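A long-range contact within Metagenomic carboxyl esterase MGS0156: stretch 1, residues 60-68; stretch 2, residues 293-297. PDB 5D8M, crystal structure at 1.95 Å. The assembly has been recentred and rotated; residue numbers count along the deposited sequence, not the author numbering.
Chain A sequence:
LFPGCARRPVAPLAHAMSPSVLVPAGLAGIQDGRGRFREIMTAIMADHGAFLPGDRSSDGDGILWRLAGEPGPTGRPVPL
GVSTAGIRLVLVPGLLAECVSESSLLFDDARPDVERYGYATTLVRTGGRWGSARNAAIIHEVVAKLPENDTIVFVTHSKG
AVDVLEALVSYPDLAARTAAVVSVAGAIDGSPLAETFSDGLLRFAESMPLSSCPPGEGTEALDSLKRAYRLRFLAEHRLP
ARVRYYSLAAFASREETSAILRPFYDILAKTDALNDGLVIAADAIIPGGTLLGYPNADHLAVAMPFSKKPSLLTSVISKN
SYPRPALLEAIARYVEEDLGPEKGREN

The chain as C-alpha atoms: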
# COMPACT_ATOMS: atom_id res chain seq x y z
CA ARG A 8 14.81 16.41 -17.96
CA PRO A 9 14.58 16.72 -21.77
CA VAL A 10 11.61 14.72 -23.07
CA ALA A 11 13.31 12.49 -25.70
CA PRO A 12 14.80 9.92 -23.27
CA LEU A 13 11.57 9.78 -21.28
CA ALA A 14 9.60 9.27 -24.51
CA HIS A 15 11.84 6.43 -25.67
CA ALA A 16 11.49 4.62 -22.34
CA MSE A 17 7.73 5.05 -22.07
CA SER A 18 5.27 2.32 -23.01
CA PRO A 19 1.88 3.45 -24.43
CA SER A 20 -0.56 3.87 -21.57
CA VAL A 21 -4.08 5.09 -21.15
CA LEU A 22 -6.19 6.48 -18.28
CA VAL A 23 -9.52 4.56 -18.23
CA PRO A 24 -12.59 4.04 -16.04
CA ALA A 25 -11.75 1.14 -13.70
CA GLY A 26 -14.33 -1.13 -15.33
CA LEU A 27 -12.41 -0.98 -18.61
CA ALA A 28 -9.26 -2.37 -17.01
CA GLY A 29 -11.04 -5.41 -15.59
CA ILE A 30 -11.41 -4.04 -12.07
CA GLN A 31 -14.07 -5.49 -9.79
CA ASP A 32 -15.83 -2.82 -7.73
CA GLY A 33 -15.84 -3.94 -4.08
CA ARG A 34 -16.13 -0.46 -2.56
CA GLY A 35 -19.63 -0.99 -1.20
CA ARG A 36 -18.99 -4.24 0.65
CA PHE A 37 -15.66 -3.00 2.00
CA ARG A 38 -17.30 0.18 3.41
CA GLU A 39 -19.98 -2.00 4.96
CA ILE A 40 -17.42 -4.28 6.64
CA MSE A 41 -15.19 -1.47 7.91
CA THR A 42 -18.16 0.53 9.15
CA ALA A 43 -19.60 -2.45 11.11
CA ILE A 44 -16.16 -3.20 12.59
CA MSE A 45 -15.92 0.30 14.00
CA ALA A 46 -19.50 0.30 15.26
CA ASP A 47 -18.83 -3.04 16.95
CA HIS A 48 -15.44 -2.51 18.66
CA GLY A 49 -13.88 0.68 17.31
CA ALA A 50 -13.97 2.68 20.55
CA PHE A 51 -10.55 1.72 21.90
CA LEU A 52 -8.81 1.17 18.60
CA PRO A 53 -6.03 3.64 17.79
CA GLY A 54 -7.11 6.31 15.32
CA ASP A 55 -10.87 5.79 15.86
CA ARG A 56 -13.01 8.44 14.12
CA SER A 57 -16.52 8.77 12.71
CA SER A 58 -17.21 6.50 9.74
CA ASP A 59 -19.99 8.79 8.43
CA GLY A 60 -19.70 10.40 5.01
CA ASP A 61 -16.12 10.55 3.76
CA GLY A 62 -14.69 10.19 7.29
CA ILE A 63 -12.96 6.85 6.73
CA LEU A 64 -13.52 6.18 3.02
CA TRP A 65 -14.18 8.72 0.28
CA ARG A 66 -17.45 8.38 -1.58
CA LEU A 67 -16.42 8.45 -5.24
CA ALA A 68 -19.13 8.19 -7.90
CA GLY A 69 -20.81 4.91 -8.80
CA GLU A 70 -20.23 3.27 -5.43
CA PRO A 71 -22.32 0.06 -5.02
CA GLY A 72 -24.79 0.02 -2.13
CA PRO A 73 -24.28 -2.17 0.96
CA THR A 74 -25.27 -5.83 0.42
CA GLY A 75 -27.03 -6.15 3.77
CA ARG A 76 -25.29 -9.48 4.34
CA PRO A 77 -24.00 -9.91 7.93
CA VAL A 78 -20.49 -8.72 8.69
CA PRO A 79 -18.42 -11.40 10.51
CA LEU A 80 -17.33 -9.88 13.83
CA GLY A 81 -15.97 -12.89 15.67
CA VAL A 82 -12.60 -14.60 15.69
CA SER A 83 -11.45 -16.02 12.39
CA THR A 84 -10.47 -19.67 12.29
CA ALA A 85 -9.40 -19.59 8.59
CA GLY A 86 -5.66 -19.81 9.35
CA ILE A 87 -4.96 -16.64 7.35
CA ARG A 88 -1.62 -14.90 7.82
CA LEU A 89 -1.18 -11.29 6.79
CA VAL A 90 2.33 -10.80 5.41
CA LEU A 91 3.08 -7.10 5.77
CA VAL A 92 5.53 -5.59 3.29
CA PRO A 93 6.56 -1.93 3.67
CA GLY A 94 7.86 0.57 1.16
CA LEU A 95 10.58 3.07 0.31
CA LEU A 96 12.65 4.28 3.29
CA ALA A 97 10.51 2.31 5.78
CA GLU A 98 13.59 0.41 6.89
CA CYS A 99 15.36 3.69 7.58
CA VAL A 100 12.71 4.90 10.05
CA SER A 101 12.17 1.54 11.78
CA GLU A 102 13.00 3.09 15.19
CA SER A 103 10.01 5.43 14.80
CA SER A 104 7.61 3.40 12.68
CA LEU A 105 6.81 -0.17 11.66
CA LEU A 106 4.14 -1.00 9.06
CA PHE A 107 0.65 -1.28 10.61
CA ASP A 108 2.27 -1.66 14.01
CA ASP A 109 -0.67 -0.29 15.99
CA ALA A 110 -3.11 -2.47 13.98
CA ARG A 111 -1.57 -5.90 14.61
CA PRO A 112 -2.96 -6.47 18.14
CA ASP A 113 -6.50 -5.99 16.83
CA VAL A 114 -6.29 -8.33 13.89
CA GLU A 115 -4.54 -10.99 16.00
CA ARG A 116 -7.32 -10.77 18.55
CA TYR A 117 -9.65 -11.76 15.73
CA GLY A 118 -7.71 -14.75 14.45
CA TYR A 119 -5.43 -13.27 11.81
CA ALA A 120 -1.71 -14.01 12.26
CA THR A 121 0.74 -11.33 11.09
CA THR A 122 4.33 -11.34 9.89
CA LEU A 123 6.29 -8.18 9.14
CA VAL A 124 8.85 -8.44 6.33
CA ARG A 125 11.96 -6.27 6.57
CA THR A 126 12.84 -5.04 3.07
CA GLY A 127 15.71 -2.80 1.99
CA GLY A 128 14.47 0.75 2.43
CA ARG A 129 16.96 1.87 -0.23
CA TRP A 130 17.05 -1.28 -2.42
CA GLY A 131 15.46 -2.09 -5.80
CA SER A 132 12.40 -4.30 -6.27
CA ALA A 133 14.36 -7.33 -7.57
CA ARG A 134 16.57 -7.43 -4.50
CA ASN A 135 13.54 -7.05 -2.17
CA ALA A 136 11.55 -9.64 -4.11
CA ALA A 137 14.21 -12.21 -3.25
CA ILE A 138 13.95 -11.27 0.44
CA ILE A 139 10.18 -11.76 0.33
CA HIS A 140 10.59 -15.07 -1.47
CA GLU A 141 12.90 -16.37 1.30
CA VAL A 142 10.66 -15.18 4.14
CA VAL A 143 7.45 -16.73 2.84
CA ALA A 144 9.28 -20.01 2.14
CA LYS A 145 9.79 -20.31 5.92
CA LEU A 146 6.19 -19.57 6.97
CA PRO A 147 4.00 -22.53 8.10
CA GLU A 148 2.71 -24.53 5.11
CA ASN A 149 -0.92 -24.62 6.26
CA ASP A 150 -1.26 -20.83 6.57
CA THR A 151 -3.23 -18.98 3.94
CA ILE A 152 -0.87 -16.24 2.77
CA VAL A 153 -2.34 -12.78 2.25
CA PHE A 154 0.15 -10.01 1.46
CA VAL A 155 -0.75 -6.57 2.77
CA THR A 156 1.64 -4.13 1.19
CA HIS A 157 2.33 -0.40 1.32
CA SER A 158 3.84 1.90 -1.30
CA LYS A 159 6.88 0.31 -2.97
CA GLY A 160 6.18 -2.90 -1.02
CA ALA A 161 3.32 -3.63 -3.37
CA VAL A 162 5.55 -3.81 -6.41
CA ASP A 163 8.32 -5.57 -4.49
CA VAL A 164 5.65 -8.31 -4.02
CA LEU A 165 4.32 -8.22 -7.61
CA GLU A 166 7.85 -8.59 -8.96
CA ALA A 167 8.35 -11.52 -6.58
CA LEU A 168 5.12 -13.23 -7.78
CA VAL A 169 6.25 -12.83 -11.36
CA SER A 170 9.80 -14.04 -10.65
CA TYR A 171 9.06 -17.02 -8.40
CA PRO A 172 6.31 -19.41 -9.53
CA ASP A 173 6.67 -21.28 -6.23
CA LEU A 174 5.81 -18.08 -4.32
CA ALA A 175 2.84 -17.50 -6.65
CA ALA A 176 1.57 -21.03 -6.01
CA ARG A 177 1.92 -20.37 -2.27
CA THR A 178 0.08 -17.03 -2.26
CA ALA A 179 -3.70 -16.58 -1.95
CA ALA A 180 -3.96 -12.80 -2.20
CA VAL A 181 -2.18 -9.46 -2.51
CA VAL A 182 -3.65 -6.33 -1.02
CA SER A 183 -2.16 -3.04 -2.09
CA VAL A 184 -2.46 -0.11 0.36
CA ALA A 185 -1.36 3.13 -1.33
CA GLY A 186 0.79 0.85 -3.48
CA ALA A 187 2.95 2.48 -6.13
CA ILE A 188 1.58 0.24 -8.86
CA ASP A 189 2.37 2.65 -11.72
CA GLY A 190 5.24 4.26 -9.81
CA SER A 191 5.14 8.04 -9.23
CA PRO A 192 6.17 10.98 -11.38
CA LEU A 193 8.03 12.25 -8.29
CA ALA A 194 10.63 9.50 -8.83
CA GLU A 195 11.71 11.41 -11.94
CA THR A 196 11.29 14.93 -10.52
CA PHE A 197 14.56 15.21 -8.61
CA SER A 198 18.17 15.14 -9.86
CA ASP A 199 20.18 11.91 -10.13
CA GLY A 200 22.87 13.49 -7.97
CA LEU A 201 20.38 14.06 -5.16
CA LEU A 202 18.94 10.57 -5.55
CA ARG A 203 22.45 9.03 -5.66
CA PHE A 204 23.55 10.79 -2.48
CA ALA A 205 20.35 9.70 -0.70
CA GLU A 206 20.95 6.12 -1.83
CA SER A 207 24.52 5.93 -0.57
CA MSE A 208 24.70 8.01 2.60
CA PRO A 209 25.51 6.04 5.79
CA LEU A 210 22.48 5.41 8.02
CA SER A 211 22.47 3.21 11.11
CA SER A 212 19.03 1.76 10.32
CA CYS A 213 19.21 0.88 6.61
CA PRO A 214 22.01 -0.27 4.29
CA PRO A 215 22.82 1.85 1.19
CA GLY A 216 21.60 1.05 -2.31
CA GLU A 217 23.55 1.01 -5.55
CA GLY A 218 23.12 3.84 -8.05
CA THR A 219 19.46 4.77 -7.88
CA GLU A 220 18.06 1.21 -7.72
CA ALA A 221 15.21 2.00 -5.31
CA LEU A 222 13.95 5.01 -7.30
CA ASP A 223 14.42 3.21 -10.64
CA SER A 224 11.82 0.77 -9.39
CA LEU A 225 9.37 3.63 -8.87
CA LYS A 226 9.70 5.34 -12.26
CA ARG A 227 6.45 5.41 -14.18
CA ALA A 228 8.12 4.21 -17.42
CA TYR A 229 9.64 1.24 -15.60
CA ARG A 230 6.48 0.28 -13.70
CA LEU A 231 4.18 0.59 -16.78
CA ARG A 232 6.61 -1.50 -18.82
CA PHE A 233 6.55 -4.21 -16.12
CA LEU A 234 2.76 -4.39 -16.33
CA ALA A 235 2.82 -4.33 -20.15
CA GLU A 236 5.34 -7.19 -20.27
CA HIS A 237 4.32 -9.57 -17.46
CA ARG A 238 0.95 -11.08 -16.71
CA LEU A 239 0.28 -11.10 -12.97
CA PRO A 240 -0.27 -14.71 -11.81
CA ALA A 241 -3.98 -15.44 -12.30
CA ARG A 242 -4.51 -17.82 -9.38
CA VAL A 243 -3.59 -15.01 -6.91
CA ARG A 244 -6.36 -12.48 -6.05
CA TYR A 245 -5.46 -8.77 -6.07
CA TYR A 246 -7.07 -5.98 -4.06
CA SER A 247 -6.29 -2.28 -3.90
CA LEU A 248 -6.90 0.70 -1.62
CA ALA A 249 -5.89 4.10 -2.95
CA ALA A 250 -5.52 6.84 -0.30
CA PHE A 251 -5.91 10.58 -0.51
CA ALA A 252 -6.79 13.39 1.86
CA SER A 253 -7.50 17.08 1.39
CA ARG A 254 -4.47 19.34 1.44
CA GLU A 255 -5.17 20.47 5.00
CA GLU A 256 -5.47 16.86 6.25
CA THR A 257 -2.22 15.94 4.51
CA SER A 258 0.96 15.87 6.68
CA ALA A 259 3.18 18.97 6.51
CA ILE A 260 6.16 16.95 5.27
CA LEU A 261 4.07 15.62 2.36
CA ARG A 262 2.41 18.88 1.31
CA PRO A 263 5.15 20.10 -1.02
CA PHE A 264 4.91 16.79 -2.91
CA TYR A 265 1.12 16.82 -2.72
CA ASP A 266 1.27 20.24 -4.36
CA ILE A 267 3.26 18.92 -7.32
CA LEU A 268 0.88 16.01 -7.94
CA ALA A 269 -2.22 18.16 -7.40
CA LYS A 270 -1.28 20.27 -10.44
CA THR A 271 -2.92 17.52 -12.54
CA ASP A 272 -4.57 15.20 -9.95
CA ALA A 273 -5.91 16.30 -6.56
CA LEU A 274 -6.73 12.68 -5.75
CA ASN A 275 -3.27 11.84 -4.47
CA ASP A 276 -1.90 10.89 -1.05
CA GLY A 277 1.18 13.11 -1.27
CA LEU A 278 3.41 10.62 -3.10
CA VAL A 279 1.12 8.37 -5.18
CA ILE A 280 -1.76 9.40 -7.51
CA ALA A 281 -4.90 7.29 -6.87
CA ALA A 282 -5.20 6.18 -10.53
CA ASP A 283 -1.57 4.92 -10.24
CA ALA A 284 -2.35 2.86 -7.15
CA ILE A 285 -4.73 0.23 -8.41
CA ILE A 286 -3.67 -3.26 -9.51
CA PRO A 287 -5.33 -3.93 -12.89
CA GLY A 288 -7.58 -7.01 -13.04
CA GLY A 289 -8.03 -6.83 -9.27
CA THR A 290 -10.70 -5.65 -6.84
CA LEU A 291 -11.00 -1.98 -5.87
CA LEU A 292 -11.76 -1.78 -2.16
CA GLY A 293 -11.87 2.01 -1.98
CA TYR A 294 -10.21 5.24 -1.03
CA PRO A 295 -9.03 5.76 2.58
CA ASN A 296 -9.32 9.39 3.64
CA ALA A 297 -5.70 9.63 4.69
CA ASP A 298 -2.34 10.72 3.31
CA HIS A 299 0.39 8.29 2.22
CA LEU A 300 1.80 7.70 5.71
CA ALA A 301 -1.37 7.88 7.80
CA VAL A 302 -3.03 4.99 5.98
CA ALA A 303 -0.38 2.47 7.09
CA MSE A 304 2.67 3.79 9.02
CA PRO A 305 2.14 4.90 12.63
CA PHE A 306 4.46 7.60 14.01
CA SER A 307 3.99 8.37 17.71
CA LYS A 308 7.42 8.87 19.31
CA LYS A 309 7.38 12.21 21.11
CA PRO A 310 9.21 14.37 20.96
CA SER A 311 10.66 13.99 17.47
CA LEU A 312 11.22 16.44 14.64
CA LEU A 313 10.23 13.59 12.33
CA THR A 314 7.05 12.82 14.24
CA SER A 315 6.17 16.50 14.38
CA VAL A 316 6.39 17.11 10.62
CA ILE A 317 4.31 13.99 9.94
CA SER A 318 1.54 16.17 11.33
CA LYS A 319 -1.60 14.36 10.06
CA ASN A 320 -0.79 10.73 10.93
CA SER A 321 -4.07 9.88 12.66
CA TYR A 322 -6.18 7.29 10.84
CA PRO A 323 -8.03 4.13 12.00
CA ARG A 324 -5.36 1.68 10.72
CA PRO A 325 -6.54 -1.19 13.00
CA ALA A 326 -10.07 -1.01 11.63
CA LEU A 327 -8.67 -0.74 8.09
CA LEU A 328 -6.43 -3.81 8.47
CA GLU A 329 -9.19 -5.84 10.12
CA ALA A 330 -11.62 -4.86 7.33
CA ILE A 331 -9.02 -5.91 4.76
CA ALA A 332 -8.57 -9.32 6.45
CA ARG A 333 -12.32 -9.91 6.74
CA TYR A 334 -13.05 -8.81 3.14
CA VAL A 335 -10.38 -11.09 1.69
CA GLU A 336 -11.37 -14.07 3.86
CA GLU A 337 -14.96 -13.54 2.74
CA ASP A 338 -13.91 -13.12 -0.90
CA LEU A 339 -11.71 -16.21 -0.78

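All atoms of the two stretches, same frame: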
# COMPACT_ATOMS: atom_id res chain seq x y z
N GLY A 60 -20.12 9.64 6.17
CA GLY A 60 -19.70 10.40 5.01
C GLY A 60 -18.38 9.92 4.42
O GLY A 60 -18.23 8.76 4.08
N ASP A 61 -17.43 10.84 4.32
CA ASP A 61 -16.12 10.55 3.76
C ASP A 61 -15.09 10.33 4.87
O ASP A 61 -13.91 10.17 4.58
CB ASP A 61 -15.67 11.70 2.85
CG ASP A 61 -16.61 11.94 1.69
OD1 ASP A 61 -16.90 10.98 0.93
OD2 ASP A 61 -17.07 13.10 1.55
N GLY A 62 -15.55 10.33 6.12
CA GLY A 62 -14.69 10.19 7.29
C GLY A 62 -13.61 9.11 7.24
O GLY A 62 -12.45 9.38 7.53
N ILE A 63 -13.97 7.89 6.88
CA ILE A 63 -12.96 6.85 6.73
C ILE A 63 -12.64 6.53 5.27
O ILE A 63 -11.49 6.26 4.92
CB ILE A 63 -13.35 5.53 7.46
CG1 ILE A 63 -14.73 5.02 7.01
CG2 ILE A 63 -13.28 5.75 8.99
CD1 ILE A 63 -15.06 3.54 7.45
N LEU A 64 -13.66 6.57 4.42
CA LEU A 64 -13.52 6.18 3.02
C LEU A 64 -14.27 7.14 2.13
O LEU A 64 -15.48 7.31 2.31
CB LEU A 64 -14.06 4.77 2.79
CG LEU A 64 -13.37 3.63 3.53
CD1 LEU A 64 -14.29 2.39 3.55
CD2 LEU A 64 -12.03 3.29 2.83
N TRP A 65 -13.56 7.75 1.19
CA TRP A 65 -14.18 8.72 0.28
C TRP A 65 -15.29 8.06 -0.50
O TRP A 65 -15.17 6.90 -0.88
CB TRP A 65 -13.16 9.30 -0.70
CG TRP A 65 -12.21 10.26 -0.07
CD1 TRP A 65 -10.93 10.01 0.33
CD2 TRP A 65 -12.47 11.63 0.25
NE1 TRP A 65 -10.37 11.15 0.86
CE2 TRP A 65 -11.30 12.15 0.83
CE3 TRP A 65 -13.59 12.47 0.10
CZ2 TRP A 65 -11.20 13.48 1.26
CZ3 TRP A 65 -13.48 13.79 0.52
CH2 TRP A 65 -12.30 14.28 1.10
N ARG A 66 -16.35 8.82 -0.74
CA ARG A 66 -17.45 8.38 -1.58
C ARG A 66 -17.27 8.87 -3.00
O ARG A 66 -17.80 9.91 -3.34
CB ARG A 66 -18.79 8.90 -1.05
CG ARG A 66 -19.15 8.44 0.34
CD ARG A 66 -20.26 9.31 0.94
NE ARG A 66 -19.77 10.65 1.28
CZ ARG A 66 -20.51 11.60 1.83
NH1 ARG A 66 -21.79 11.38 2.10
NH2 ARG A 66 -19.97 12.79 2.12
N LEU A 67 -16.54 8.13 -3.82
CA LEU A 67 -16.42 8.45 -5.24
C LEU A 67 -17.70 8.02 -5.93
O LEU A 67 -18.50 7.30 -5.35
CB LEU A 67 -15.19 7.77 -5.87
CG LEU A 67 -13.94 8.67 -5.95
CD1 LEU A 67 -13.36 8.94 -4.57
CD2 LEU A 67 -12.89 8.12 -6.90
N ALA A 68 -17.89 8.47 -7.17
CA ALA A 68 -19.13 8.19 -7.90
C ALA A 68 -19.28 6.70 -8.22
O ALA A 68 -18.30 5.96 -8.30
CB ALA A 68 -19.19 9.02 -9.20
N GLY A 293 -11.49 0.65 -2.29
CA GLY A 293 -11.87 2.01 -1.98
C GLY A 293 -10.74 2.98 -1.76
O GLY A 293 -9.58 2.76 -2.15
N TYR A 294 -11.10 4.10 -1.14
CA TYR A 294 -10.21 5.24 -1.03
C TYR A 294 -10.15 5.77 0.40
O TYR A 294 -10.94 6.63 0.77
CB TYR A 294 -10.66 6.36 -1.99
CG TYR A 294 -10.72 5.95 -3.46
CD1 TYR A 294 -11.86 5.33 -3.97
CD2 TYR A 294 -9.64 6.18 -4.32
CE1 TYR A 294 -11.93 4.94 -5.30
CE2 TYR A 294 -9.71 5.79 -5.68
CZ TYR A 294 -10.86 5.18 -6.14
OH TYR A 294 -10.97 4.79 -7.45
N PRO A 295 -9.23 5.24 1.22
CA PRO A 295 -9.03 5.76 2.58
C PRO A 295 -8.78 7.24 2.59
O PRO A 295 -7.97 7.72 1.80
CB PRO A 295 -7.79 5.02 3.06
CG PRO A 295 -7.79 3.74 2.26
CD PRO A 295 -8.29 4.15 0.90
N ASN A 296 -9.48 7.95 3.46
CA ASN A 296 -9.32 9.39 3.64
C ASN A 296 -8.12 9.66 4.54
O ASN A 296 -8.25 9.86 5.75
CB ASN A 296 -10.61 10.00 4.23
CG ASN A 296 -10.62 11.51 4.17
OD1 ASN A 296 -9.58 12.15 3.87
ND2 ASN A 296 -11.78 12.10 4.46
N ALA A 297 -6.93 9.68 3.94
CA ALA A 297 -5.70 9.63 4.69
C ALA A 297 -4.57 9.94 3.72
O ALA A 297 -4.70 9.63 2.52
CB ALA A 297 -5.51 8.20 5.33
O HOH W 1 -14.06 4.35 -1.02

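Two segments far apart in sequence can be joined by a very short piece of sheet-like pairing; here a side-chain amide extends it at one end and a water at the other. The contact in MGS0156 between residues 60-68 and 293-297, whose touching residues are at least 227 positions apart, is a compact example. A single beta bridge joins Leu-64 to Pro-295, with their CA atoms 4.5 Å apart, and the contact buries 442 Å² in total.

Stretch 2 enters at Gly-293, where the backbone angles themselves call for glycine: a CB would be jammed against the carbonyl oxygen of the preceding residue. It would also point toward stretch 1, with its ideal position 3.9 Å from Leu-64 CD2.

At Tyr-294 the bonding begins. Its carbonyl O accepts a hydrogen bond from Trp-65 N at 2.9 Å, and the same oxygen lies 3.5 Å from Leu-64 CA in a CA-H...O contact. The amide on the other side of this residue is served by a water, which accepts from Tyr-294 N at 3.0 Å and donates to Trp-65 O at 2.8 Å, so the pairing continues through solvent where the backbones no longer bond directly. The side chain adds an apolar component: Leu-67 CD2 sits over one face of the tyrosine ring, 3.9 Å from its centroid, a CH-pi contact that sets a methyl group against the pi cloud. Nearer the backbone, Trp-65 CB and Tyr-294 CB approach to 4.1 Å.

Pro-295 has no amide hydrogen to offer, and its CB points away from stretch 1. It contributes instead through its CA, 3.4 Å from Ile-63 O in a second CA-H...O contact, and through its ring, whose CD lies 4.3 Å from Leu-64 CD2.

Asn-296 completes the pattern with both backbone and side chain. Its N donates to Ile-63 O at 3.0 Å, nearly linear at 170°, so the two direct backbone bonds flank the Leu-64 and Pro-295 pair. Its side chain points toward stretch 1, and ND2 donates to Asp-61 O at 2.9 Å, an amide imitating a backbone donor beyond the bridge. ND2 also lies over one face of the Trp-65 ring.

The acceptor's own loop is braced from within. The Asp-61 carboxylate receives Arg-66 N through OD1 at 2.8 Å and forms a salt bridge with the same arginine, Arg-66 NE to Asp-61 OD1 at 2.9 Å, tying together the segment that carries Ile-63, Leu-64 and Trp-65.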